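Local coordinates for protein methyltransferase WBDD (Escherichia coli, PDB 4AZS) that combines kinase and methyltransferase activities and regulates the chain length of the O antigen in Escherichia coli O9a, at residues H362-P367 / F383-T388; S347-L352 / Q401-F406; W395-V400 / E445-W450; L355-F360 / N451-L456. One frame throughout, in Å; residues are numbered along the deposited sequence.

Contact 1. Residues H362-P367 / F383-T388; sequences HDDVRP and FGSIVT
Asp363 and Ser385 make the one hydrogen bond between residues 362-367 and 383-388. Asp363 N donates to Ser385 O over 2.9 Å at an N-H...O angle of 152°, and the donor stands above the carbonyl plane instead of on a lone pair. Beside this bond, His362 and Ile386 form a non-hydrogen-bonded antiparallel pair with their CA atoms 4.4 Å apart and both side chains on the same face of the little ladder.

Van der Waals contacts gather at Ser385. Its CB makes an off-centre CH-pi contact with the His362 ring, lying 4.2 Å from the centroid, while Ser385 OG rests against the methylene Asp364 CB at 3.3 Å. Ile386 CG1 approaches the imidazole obliquely, 4.3 Å from His362 CD2.

Polar contacts hold the imidazole and the Asp364 carboxylate. With CG anti to the backbone N (chi1 -170°), the ring turns its edge to Asp364, where His362 ND1 accepts from Asp364 N at 3.0 Å. The other ring nitrogen, NE2, is bonded to Asp382 O, so both ends of the ring are held. Asp364 OD1 meets Arg366 NH1 in the guanidinium plane, a salt bridge of 3.0 Å.

Sequence and geometry match a protein kinase catalytic loop (His-Asp-Asp, in the place of His-Arg-Asp) set against the Asp-Phe-Gly motif, whose Phe383 opens a type I turn ending at Ile386. Helix 278-296 backs this turn through Asn290, Glu291 and Phe294, and helix 397-410 supports the other segment through Phe403 touching Val365 and Phe406 touching Pro367.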
# COMPACT_ATOMS: atom_id res chain seq x y z
N HIS A 362 47.09 47.87 -14.70
CA HIS A 362 45.91 47.04 -14.68
C HIS A 362 46.32 45.62 -14.56
O HIS A 362 47.05 45.11 -15.38
CB HIS A 362 45.12 47.27 -15.95
CG HIS A 362 43.77 46.66 -15.93
ND1 HIS A 362 43.58 45.33 -15.89
CD2 HIS A 362 42.50 47.24 -16.00
CE1 HIS A 362 42.25 45.07 -15.88
NE2 HIS A 362 41.60 46.23 -15.96
N ASP A 363 45.81 44.94 -13.54
CA ASP A 363 46.27 43.62 -13.12
C ASP A 363 45.65 42.46 -13.91
O ASP A 363 45.99 41.30 -13.66
CB ASP A 363 45.87 43.47 -11.64
CG ASP A 363 46.68 42.43 -10.90
OD1 ASP A 363 47.66 41.88 -11.46
OD2 ASP A 363 46.33 42.17 -9.73
N ASP A 364 44.75 42.75 -14.84
CA ASP A 364 43.91 41.70 -15.42
C ASP A 364 43.46 42.04 -16.84
O ASP A 364 42.26 42.11 -17.14
CB ASP A 364 42.69 41.48 -14.50
CG ASP A 364 41.97 40.18 -14.78
OD1 ASP A 364 42.61 39.22 -15.27
OD2 ASP A 364 40.76 40.11 -14.50
N VAL A 365 44.42 42.25 -17.72
CA VAL A 365 44.13 42.55 -19.10
C VAL A 365 43.79 41.28 -19.86
O VAL A 365 44.65 40.47 -20.20
CB VAL A 365 45.29 43.29 -19.77
CG1 VAL A 365 44.99 43.55 -21.25
CG2 VAL A 365 45.54 44.61 -19.06
N ARG A 366 42.50 41.14 -20.12
CA ARG A 366 41.95 39.94 -20.74
C ARG A 366 40.86 40.38 -21.71
O ARG A 366 40.35 41.50 -21.62
CB ARG A 366 41.34 39.01 -19.69
CG ARG A 366 42.22 38.74 -18.48
CD ARG A 366 43.51 37.96 -18.76
NE ARG A 366 43.35 36.51 -18.67
CZ ARG A 366 42.97 35.83 -17.58
NH1 ARG A 366 42.69 36.45 -16.43
NH2 ARG A 366 42.84 34.50 -17.63
N PRO A 367 40.50 39.50 -22.65
CA PRO A 367 39.53 39.86 -23.68
C PRO A 367 38.19 40.32 -23.17
O PRO A 367 37.57 41.17 -23.80
CB PRO A 367 39.38 38.57 -24.48
CG PRO A 367 40.69 37.91 -24.32
CD PRO A 367 41.12 38.20 -22.90
N PHE A 383 37.74 48.50 -14.29
CA PHE A 383 38.85 49.03 -13.52
C PHE A 383 38.96 48.48 -12.12
O PHE A 383 39.69 49.01 -11.33
CB PHE A 383 38.80 50.54 -13.55
CG PHE A 383 38.57 51.07 -14.93
CD1 PHE A 383 39.63 51.26 -15.80
CD2 PHE A 383 37.28 51.29 -15.39
CE1 PHE A 383 39.41 51.71 -17.10
CE2 PHE A 383 37.05 51.75 -16.67
CZ PHE A 383 38.12 51.98 -17.53
N GLY A 384 38.27 47.37 -11.85
CA GLY A 384 38.40 46.68 -10.59
C GLY A 384 39.83 46.26 -10.29
O GLY A 384 40.24 46.24 -9.13
N SER A 385 40.58 45.92 -11.33
CA SER A 385 41.93 45.37 -11.17
C SER A 385 43.05 46.42 -11.30
O SER A 385 44.24 46.05 -11.36
CB SER A 385 42.16 44.26 -12.20
OG SER A 385 41.61 43.03 -11.76
N ILE A 386 42.69 47.70 -11.33
CA ILE A 386 43.69 48.76 -11.34
C ILE A 386 44.46 48.82 -10.03
O ILE A 386 43.88 48.71 -8.98
CB ILE A 386 43.06 50.12 -11.53
CG1 ILE A 386 42.72 50.33 -13.01
CG2 ILE A 386 43.96 51.20 -10.94
CD1 ILE A 386 43.82 50.94 -13.84
N VAL A 387 45.77 49.01 -10.11
CA VAL A 387 46.60 49.14 -8.91
C VAL A 387 47.57 50.30 -9.09
O VAL A 387 47.85 50.71 -10.23
CB VAL A 387 47.39 47.84 -8.61
CG1 VAL A 387 46.45 46.68 -8.35
CG2 VAL A 387 48.34 47.51 -9.74
N THR A 388 48.10 50.77 -7.96
CA THR A 388 48.91 51.98 -7.87
C THR A 388 50.36 51.77 -7.39
O THR A 388 51.21 52.64 -7.59
CB THR A 388 48.19 52.97 -6.94
OG1 THR A 388 47.09 53.53 -7.67
CG2 THR A 388 49.10 54.10 -6.47

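Contact 2. Residues S347-L352 / Q401-F406; sequences SLLRSL and QSFFVF. With SO4 (sulfate ion), chain L.
Phe403 reaches across to three leucines of helix 341-357. Leu352 CD1 comes from the opposing direction to within 3.6 Å of Phe403 CE1. Leu349 slants past on the same side of the ring plane but at another part of the rim, with CD2 3.8 Å from Phe403 CE2, and Leu348 CD2 sits near the ring plane at the edge, 4.1 Å from Phe403 CE1. The same Leu348 methyl also reaches Phe406 CE2 at 3.5 Å, oblique to that ring, the two side chains coming from opposite directions, and so touches both rings.

What positions these groups is first the aromatic pair itself: Phe406 CD2 lies 3.7 Å above one face of Phe403, toward its rim. Both rings leave the helix with CG anti to the backbone N (chi1 -168° for Phe403 and 179° for Phe406), one turn apart and on one side. Those long side chains bridge a wide gap, for the two segment axes approach no closer than 13.3 Å and run nearly antiparallel, at 163°. No hydrogen bond crosses; the contact is apolar and buried.

Further out, Ser347 OG is bonded to Ala378 N, tying the helix to strand 378-380. On the outward side Arg350 NE makes a weak bond to a sulfate ion, probably from the crystallisation liquor, whose position is doubtful.

The two helices are probably the counterparts of αE and αF in the helical lobe of protein kinases. Val365 of the 362-367 loop packs on Leu348 and Phe403, Trp438 of helix 435-443 touches Leu349 and Phe403, and helix 452-460 adds Leu455 and Phe459.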
# COMPACT_ATOMS: atom_id res chain seq x y z
N SER A 347 46.28 50.42 -29.74
CA SER A 347 45.46 51.32 -28.92
C SER A 347 45.51 50.92 -27.44
O SER A 347 45.68 51.77 -26.57
CB SER A 347 44.00 51.39 -29.44
OG SER A 347 43.38 50.11 -29.50
N LEU A 348 45.45 49.63 -27.16
CA LEU A 348 45.47 49.18 -25.77
C LEU A 348 46.83 49.49 -25.14
O LEU A 348 46.91 50.02 -24.03
CB LEU A 348 45.16 47.70 -25.73
CG LEU A 348 44.70 47.13 -24.40
CD1 LEU A 348 43.38 47.75 -23.95
CD2 LEU A 348 44.58 45.62 -24.53
N LEU A 349 47.91 49.20 -25.87
CA LEU A 349 49.23 49.45 -25.36
C LEU A 349 49.46 50.91 -25.12
O LEU A 349 50.09 51.29 -24.13
CB LEU A 349 50.32 48.93 -26.31
CG LEU A 349 50.60 47.45 -26.09
CD1 LEU A 349 51.50 46.92 -27.18
CD2 LEU A 349 51.21 47.28 -24.70
N ARG A 350 48.97 51.75 -26.03
CA ARG A 350 49.07 53.18 -25.80
C ARG A 350 48.38 53.58 -24.50
O ARG A 350 48.93 54.36 -23.73
CB ARG A 350 48.54 53.99 -27.00
CG ARG A 350 49.49 53.95 -28.20
CD ARG A 350 49.12 54.92 -29.32
NE ARG A 350 47.85 54.57 -29.98
CZ ARG A 350 47.71 53.70 -30.98
NH1 ARG A 350 48.75 53.04 -31.47
NH2 ARG A 350 46.51 53.49 -31.48
N SER A 351 47.20 53.05 -24.20
CA SER A 351 46.55 53.49 -22.99
C SER A 351 47.26 52.91 -21.75
O SER A 351 47.37 53.58 -20.72
CB SER A 351 45.03 53.18 -23.00
OG SER A 351 44.78 51.81 -22.74
N LEU A 352 47.80 51.69 -21.87
CA LEU A 352 48.52 51.08 -20.75
C LEU A 352 49.81 51.84 -20.45
O LEU A 352 50.17 52.07 -19.27
CB LEU A 352 48.81 49.59 -21.00
CG LEU A 352 47.55 48.71 -21.11
CD1 LEU A 352 47.90 47.31 -21.55
CD2 LEU A 352 46.76 48.68 -19.81
N GLN A 401 54.32 39.93 -18.52
CA GLN A 401 54.32 38.51 -18.89
C GLN A 401 52.92 38.07 -19.30
O GLN A 401 52.75 37.49 -20.38
CB GLN A 401 54.83 37.62 -17.73
CG GLN A 401 54.85 36.12 -18.03
CD GLN A 401 56.08 35.63 -18.80
OE1 GLN A 401 56.72 36.39 -19.52
NE2 GLN A 401 56.42 34.35 -18.63
N SER A 402 51.93 38.33 -18.46
CA SER A 402 50.54 38.04 -18.83
C SER A 402 50.15 38.74 -20.13
O SER A 402 49.43 38.18 -20.96
CB SER A 402 49.58 38.49 -17.75
OG SER A 402 49.74 39.86 -17.65
N PHE A 403 50.64 39.95 -20.33
CA PHE A 403 50.24 40.64 -21.52
C PHE A 403 50.68 39.84 -22.76
O PHE A 403 50.09 39.97 -23.84
CB PHE A 403 50.77 42.07 -21.56
CG PHE A 403 50.13 42.89 -22.64
CD1 PHE A 403 48.91 43.52 -22.41
CD2 PHE A 403 50.69 42.96 -23.88
CE1 PHE A 403 48.29 44.24 -23.40
CE2 PHE A 403 50.07 43.69 -24.89
CZ PHE A 403 48.86 44.32 -24.65
N PHE A 404 51.71 39.00 -22.60
CA PHE A 404 52.14 38.17 -23.71
C PHE A 404 51.15 37.06 -23.97
O PHE A 404 50.95 36.65 -25.11
CB PHE A 404 53.51 37.55 -23.43
CG PHE A 404 54.60 38.55 -23.32
CD1 PHE A 404 54.77 39.52 -24.31
CD2 PHE A 404 55.49 38.50 -22.26
CE1 PHE A 404 55.79 40.44 -24.23
CE2 PHE A 404 56.53 39.42 -22.17
CZ PHE A 404 56.66 40.40 -23.15
N VAL A 405 50.55 36.57 -22.90
CA VAL A 405 49.54 35.55 -23.00
C VAL A 405 48.31 36.13 -23.70
O VAL A 405 47.88 35.61 -24.74
CB VAL A 405 49.20 34.96 -21.62
CG1 VAL A 405 48.08 33.95 -21.75
CG2 VAL A 405 50.43 34.31 -21.00
N PHE A 406 47.76 37.20 -23.13
CA PHE A 406 46.76 38.02 -23.83
C PHE A 406 47.07 38.07 -25.32
O PHE A 406 46.21 37.74 -26.16
CB PHE A 406 46.72 39.46 -23.26
CG PHE A 406 45.72 40.37 -23.95
CD1 PHE A 406 44.36 40.18 -23.79
CD2 PHE A 406 46.13 41.43 -24.72
CE1 PHE A 406 43.44 41.02 -24.38
CE2 PHE A 406 45.21 42.28 -25.32
CZ PHE A 406 43.86 42.07 -25.16
S SO4 L . 44.28 55.72 -29.79
O1 SO4 L . 45.17 54.57 -30.06
O2 SO4 L . 44.99 56.69 -28.93
O3 SO4 L . 43.02 55.26 -29.13
O4 SO4 L . 43.94 56.34 -31.09

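Contact 3. Residues W395-V400 / E445-W450; sequences WPTNLV and EPVERW
Thr397 and Trp450 bring the two backbones together at the start of helix 397-410, and the dense part of the contact lies around them. Thr397 CG2 is 3.5 Å from Val447 O and also meets Val447 CG1, at 3.6 Å, the two side chains crossing at about a right angle. Next to it Pro396 CD rests 3.3 Å from Trp450 O. Pro396 follows a cis peptide bond and occupies the N-cap position, at the very start of the helix.

The indole packs against the first turn of helix 397-410. Val400 CG1 approaches it obliquely, 3.8 Å from Trp450 CE3, and Thr397 O lies at its edge near the ring plane. One face is partly covered from within its own loop by Val447 CG2, 4.1 Å above the plane and toward the rim. Trp450 NE1 donates to Glu445 O over 3.1 Å at 148°, closing the loop on itself and fixing the rotation of the ring. No hydrogen bond joins the two segments; the fit rests on van der Waals contacts, some of carbon against carbonyl oxygen.

The far side is looser. Arg449 NE and Glu445 OE1 form a salt bridge of 3.2 Å within the loop, and neither residue touches segment 395-400; the arginine is exposed to solvent. Glu448 makes backbone hydrogen bonds to a second subunit and packs on Gln470 of that subunit.

The 445-450 loop links helix 435-443 to helix 452-460. Trp443 of the former meets the Trp450 ring edge-to-face, Gln401 and Phe404 of helix 397-410 touch it, and Leu455 of helix 452-460 packs on Val400.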
# COMPACT_ATOMS: atom_id res chain seq x y z
N TRP A 395 58.94 44.60 -10.61
CA TRP A 395 57.63 45.02 -11.03
C TRP A 395 57.71 46.15 -12.01
O TRP A 395 58.52 47.04 -11.83
CB TRP A 395 56.88 45.47 -9.80
CG TRP A 395 55.41 45.30 -9.94
CD1 TRP A 395 54.67 44.12 -9.89
CD2 TRP A 395 54.44 46.36 -10.18
NE1 TRP A 395 53.33 44.38 -10.07
CE2 TRP A 395 53.13 45.70 -10.25
CE3 TRP A 395 54.52 47.73 -10.33
CZ2 TRP A 395 51.97 46.42 -10.46
CZ3 TRP A 395 53.35 48.44 -10.54
CH2 TRP A 395 52.10 47.80 -10.60
N PRO A 396 56.84 46.18 -13.04
CA PRO A 396 55.62 45.43 -13.35
C PRO A 396 55.85 44.20 -14.23
O PRO A 396 55.06 43.93 -15.15
CB PRO A 396 54.82 46.45 -14.14
CG PRO A 396 55.87 47.15 -14.95
CD PRO A 396 57.12 47.17 -14.11
N THR A 397 56.88 43.45 -13.92
CA THR A 397 57.35 42.40 -14.81
C THR A 397 56.32 41.29 -15.03
O THR A 397 56.11 40.88 -16.16
CB THR A 397 58.72 41.85 -14.32
OG1 THR A 397 58.55 41.20 -13.06
CG2 THR A 397 59.71 42.98 -14.11
N ASN A 398 55.67 40.83 -13.97
CA ASN A 398 54.57 39.83 -14.07
C ASN A 398 53.45 40.25 -15.03
O ASN A 398 53.00 39.46 -15.84
CB ASN A 398 53.92 39.57 -12.70
CG ASN A 398 54.88 38.91 -11.71
OD1 ASN A 398 55.62 37.97 -12.05
ND2 ASN A 398 54.88 39.39 -10.47
N LEU A 399 53.00 41.50 -14.92
CA LEU A 399 51.96 42.04 -15.82
C LEU A 399 52.41 42.05 -17.27
O LEU A 399 51.61 41.82 -18.19
CB LEU A 399 51.56 43.46 -15.39
CG LEU A 399 50.73 43.64 -14.11
CD1 LEU A 399 51.48 43.16 -12.87
CD2 LEU A 399 50.33 45.09 -13.90
N VAL A 400 53.69 42.30 -17.52
CA VAL A 400 54.17 42.32 -18.89
C VAL A 400 54.09 40.90 -19.41
O VAL A 400 53.76 40.69 -20.59
CB VAL A 400 55.61 42.90 -19.02
CG1 VAL A 400 56.22 42.58 -20.39
CG2 VAL A 400 55.60 44.39 -18.79
N GLU A 445 65.69 41.82 -23.03
CA GLU A 445 65.89 42.95 -22.14
C GLU A 445 66.11 42.51 -20.70
O GLU A 445 65.41 41.65 -20.19
CB GLU A 445 64.66 43.85 -22.12
CG GLU A 445 64.41 44.57 -23.42
CD GLU A 445 65.32 45.73 -23.64
OE1 GLU A 445 66.05 46.13 -22.71
OE2 GLU A 445 65.22 46.31 -24.74
N PRO A 446 67.04 43.17 -20.00
CA PRO A 446 67.10 42.89 -18.57
C PRO A 446 65.76 43.20 -17.97
O PRO A 446 65.07 44.11 -18.42
CB PRO A 446 68.12 43.86 -18.03
CG PRO A 446 68.48 44.80 -19.15
CD PRO A 446 67.95 44.24 -20.45
N VAL A 447 65.42 42.44 -16.94
CA VAL A 447 64.10 42.39 -16.41
C VAL A 447 63.72 43.69 -15.71
O VAL A 447 62.58 44.09 -15.80
CB VAL A 447 63.96 41.15 -15.51
CG1 VAL A 447 62.86 41.29 -14.48
CG2 VAL A 447 63.68 39.96 -16.42
N GLU A 448 64.68 44.35 -15.06
CA GLU A 448 64.39 45.65 -14.45
C GLU A 448 63.90 46.63 -15.51
O GLU A 448 63.41 47.66 -15.15
CB GLU A 448 65.62 46.24 -13.74
CG GLU A 448 66.78 46.64 -14.67
CD GLU A 448 68.03 47.09 -13.92
OE1 GLU A 448 67.95 47.40 -12.71
OE2 GLU A 448 69.12 47.15 -14.54
N ARG A 449 64.07 46.34 -16.80
CA ARG A 449 63.62 47.28 -17.84
C ARG A 449 62.26 46.95 -18.41
O ARG A 449 61.76 47.70 -19.25
CB ARG A 449 64.67 47.40 -18.97
CG ARG A 449 65.86 48.22 -18.55
CD ARG A 449 66.98 48.33 -19.58
NE ARG A 449 66.50 48.76 -20.90
CZ ARG A 449 66.50 50.02 -21.38
NH1 ARG A 449 66.94 51.05 -20.66
NH2 ARG A 449 66.06 50.25 -22.63
N TRP A 450 61.62 45.86 -17.96
CA TRP A 450 60.32 45.47 -18.49
C TRP A 450 59.24 46.37 -17.93
O TRP A 450 59.11 46.49 -16.70
CB TRP A 450 59.96 44.05 -18.10
CG TRP A 450 60.72 42.99 -18.80
CD1 TRP A 450 61.98 43.06 -19.34
CD2 TRP A 450 60.29 41.60 -19.04
NE1 TRP A 450 62.34 41.87 -19.87
CE2 TRP A 450 61.39 40.95 -19.71
CE3 TRP A 450 59.14 40.87 -18.75
CZ2 TRP A 450 61.32 39.62 -20.10
CZ3 TRP A 450 59.09 39.53 -19.12
CH2 TRP A 450 60.15 38.93 -19.80

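Contact 4. Residues L355-F360 / N451-L456; sequences LEKQGF and NFVLLL. Unlike the reference sequence in segment 451-456: Val453 (reference Ala).
Glu356 OE1 lies at the edge of the Phe452 ring, near its plane and 3.5 Å from CD2. The carboxylate and the Asn451 amide cross steeply, their planes 75° apart. Around the carboxylate, Phe452 N meets OE1 on the syn side, somewhat out of plane, whereas Val453 N comes to OE2 from above that plane.

Both approaches are hydrogen bonds. Phe452 N donates to Glu356 OE1 over 2.7 Å and nearly straight (173°), and Val453 N donates to Glu356 OE2 over 2.9 Å; a weak, bent third bond runs from Phe452 N to OE2. Glu356 OE1 is shared further with Trp361 NE1. Glu356 carries its carboxylate across with CG anti to the backbone N (chi1 172°) and an extended chain.

The donors sit in the first turn of helix 452-460, whose N-cap is Asn451: Asn451 OD1 takes the N-H of Leu454 at 2.8 Å, nearly along the C=O line. A carboxylate from another helix thus supplements the cap, and its negative charge should suit the positive end of the helix dipole.

Helix 341-357 ends just after Glu356 in a Schellman motif, with Phe360 N bonded to Leu355 O, Gly359 N to Glu356 O, and Gly359 at positive phi. Beside the carboxylate, Val453 CG2 touches Glu356 OE2 at 3.4 Å, and the Lys357 side chain crosses that of Val453 at about a right angle, Lys357 CG 4.2 Å from Val453 CG2.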
# COMPACT_ATOMS: atom_id res chain seq x y z
N LEU A 355 48.72 55.13 -18.57
CA LEU A 355 48.50 54.75 -17.18
C LEU A 355 49.79 54.58 -16.40
O LEU A 355 49.93 55.12 -15.30
CB LEU A 355 47.74 53.44 -17.10
CG LEU A 355 46.27 53.54 -17.44
CD1 LEU A 355 45.72 52.13 -17.58
CD2 LEU A 355 45.51 54.32 -16.37
N GLU A 356 50.71 53.81 -16.94
CA GLU A 356 51.98 53.54 -16.24
C GLU A 356 52.74 54.83 -15.96
O GLU A 356 53.31 54.99 -14.88
CB GLU A 356 52.85 52.56 -17.02
CG GLU A 356 54.26 52.37 -16.48
CD GLU A 356 54.99 51.26 -17.26
OE1 GLU A 356 54.68 50.07 -17.02
OE2 GLU A 356 55.80 51.58 -18.17
N LYS A 357 52.72 55.76 -16.90
CA LYS A 357 53.39 57.06 -16.71
C LYS A 357 52.81 57.83 -15.55
O LYS A 357 53.50 58.62 -14.95
CB LYS A 357 53.25 57.90 -17.97
CG LYS A 357 54.16 57.48 -19.10
CD LYS A 357 53.59 57.98 -20.41
CE LYS A 357 54.56 57.82 -21.57
NZ LYS A 357 55.43 59.03 -21.65
N GLN A 358 51.52 57.61 -15.26
CA GLN A 358 50.86 58.23 -14.10
C GLN A 358 50.89 57.35 -12.85
O GLN A 358 50.26 57.67 -11.86
CB GLN A 358 49.40 58.58 -14.44
CG GLN A 358 49.22 59.43 -15.69
CD GLN A 358 49.93 60.77 -15.57
OE1 GLN A 358 49.90 61.42 -14.52
NE2 GLN A 358 50.58 61.19 -16.65
N GLY A 359 51.59 56.23 -12.91
CA GLY A 359 51.73 55.31 -11.77
C GLY A 359 50.53 54.40 -11.57
O GLY A 359 50.21 54.04 -10.45
N PHE A 360 49.88 54.03 -12.67
CA PHE A 360 48.76 53.11 -12.64
C PHE A 360 49.01 51.90 -13.58
O PHE A 360 49.56 52.06 -14.66
CB PHE A 360 47.48 53.82 -13.10
CG PHE A 360 46.95 54.79 -12.11
CD1 PHE A 360 46.11 54.36 -11.10
CD2 PHE A 360 47.28 56.12 -12.18
CE1 PHE A 360 45.61 55.26 -10.17
CE2 PHE A 360 46.79 57.03 -11.25
CZ PHE A 360 45.95 56.59 -10.24
N ASN A 451 58.50 47.05 -18.81
CA ASN A 451 57.37 47.91 -18.38
C ASN A 451 56.59 48.28 -19.60
O ASN A 451 56.95 47.84 -20.70
CB ASN A 451 57.84 49.15 -17.63
CG ASN A 451 58.69 50.06 -18.47
OD1 ASN A 451 58.44 50.27 -19.64
ND2 ASN A 451 59.72 50.61 -17.88
N PHE A 452 55.47 48.99 -19.42
CA PHE A 452 54.55 49.15 -20.56
C PHE A 452 55.00 50.20 -21.53
O PHE A 452 54.71 50.09 -22.69
CB PHE A 452 53.11 49.33 -20.12
CG PHE A 452 52.48 48.05 -19.66
CD1 PHE A 452 51.85 47.22 -20.57
CD2 PHE A 452 52.57 47.65 -18.34
CE1 PHE A 452 51.27 46.03 -20.15
CE2 PHE A 452 51.97 46.46 -17.90
CZ PHE A 452 51.33 45.65 -18.82
N VAL A 453 55.79 51.15 -21.07
CA VAL A 453 56.43 52.11 -21.96
C VAL A 453 57.36 51.41 -22.93
O VAL A 453 57.36 51.69 -24.14
CB VAL A 453 57.19 53.14 -21.14
CG1 VAL A 453 58.09 53.97 -22.05
CG2 VAL A 453 56.18 54.05 -20.42
N LEU A 454 58.10 50.42 -22.42
CA LEU A 454 59.02 49.64 -23.28
C LEU A 454 58.26 48.74 -24.23
O LEU A 454 58.61 48.61 -25.42
CB LEU A 454 60.00 48.80 -22.42
CG LEU A 454 61.08 48.03 -23.22
CD1 LEU A 454 62.51 48.51 -22.96
CD2 LEU A 454 60.94 46.60 -22.77
N LEU A 455 57.25 48.08 -23.70
CA LEU A 455 56.41 47.21 -24.51
C LEU A 455 55.81 47.97 -25.68
O LEU A 455 55.81 47.47 -26.82
CB LEU A 455 55.29 46.64 -23.64
CG LEU A 455 54.77 45.24 -23.87
CD1 LEU A 455 55.90 44.26 -23.94
CD2 LEU A 455 53.85 44.81 -22.74
N LEU A 456 55.31 49.18 -25.40
CA LEU A 456 54.73 50.01 -26.45
C LEU A 456 55.78 50.45 -27.45
O LEU A 456 55.58 50.36 -28.66
CB LEU A 456 54.01 51.23 -25.85
CG LEU A 456 53.61 52.27 -26.90
CD1 LEU A 456 52.59 51.70 -27.87
CD2 LEU A 456 53.08 53.54 -26.25

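In the fold
Following the chain, helix 341-357 comes first, carrying residues 347-352 of contact 2 and the start of 355-360 of contact 4. The loop 362-367 then leads through two short strands to 383-388, closing contact 1, the shortest loop. Helix 397-410 follows; its start belongs to contact 3, and residues 401-406 close contact 2, inside which contact 1 nests. After helix 435-443, residues 445-450 close contact 3 and 451-456 close contact 4, which encloses contacts 1 and 3. Contact 2 crosses both 3 and 4. They join the catalytic-loop region to helices 341-357 and 397-410, and these to helix 452-460, Val365 and Phe406 linking contacts 1 and 2.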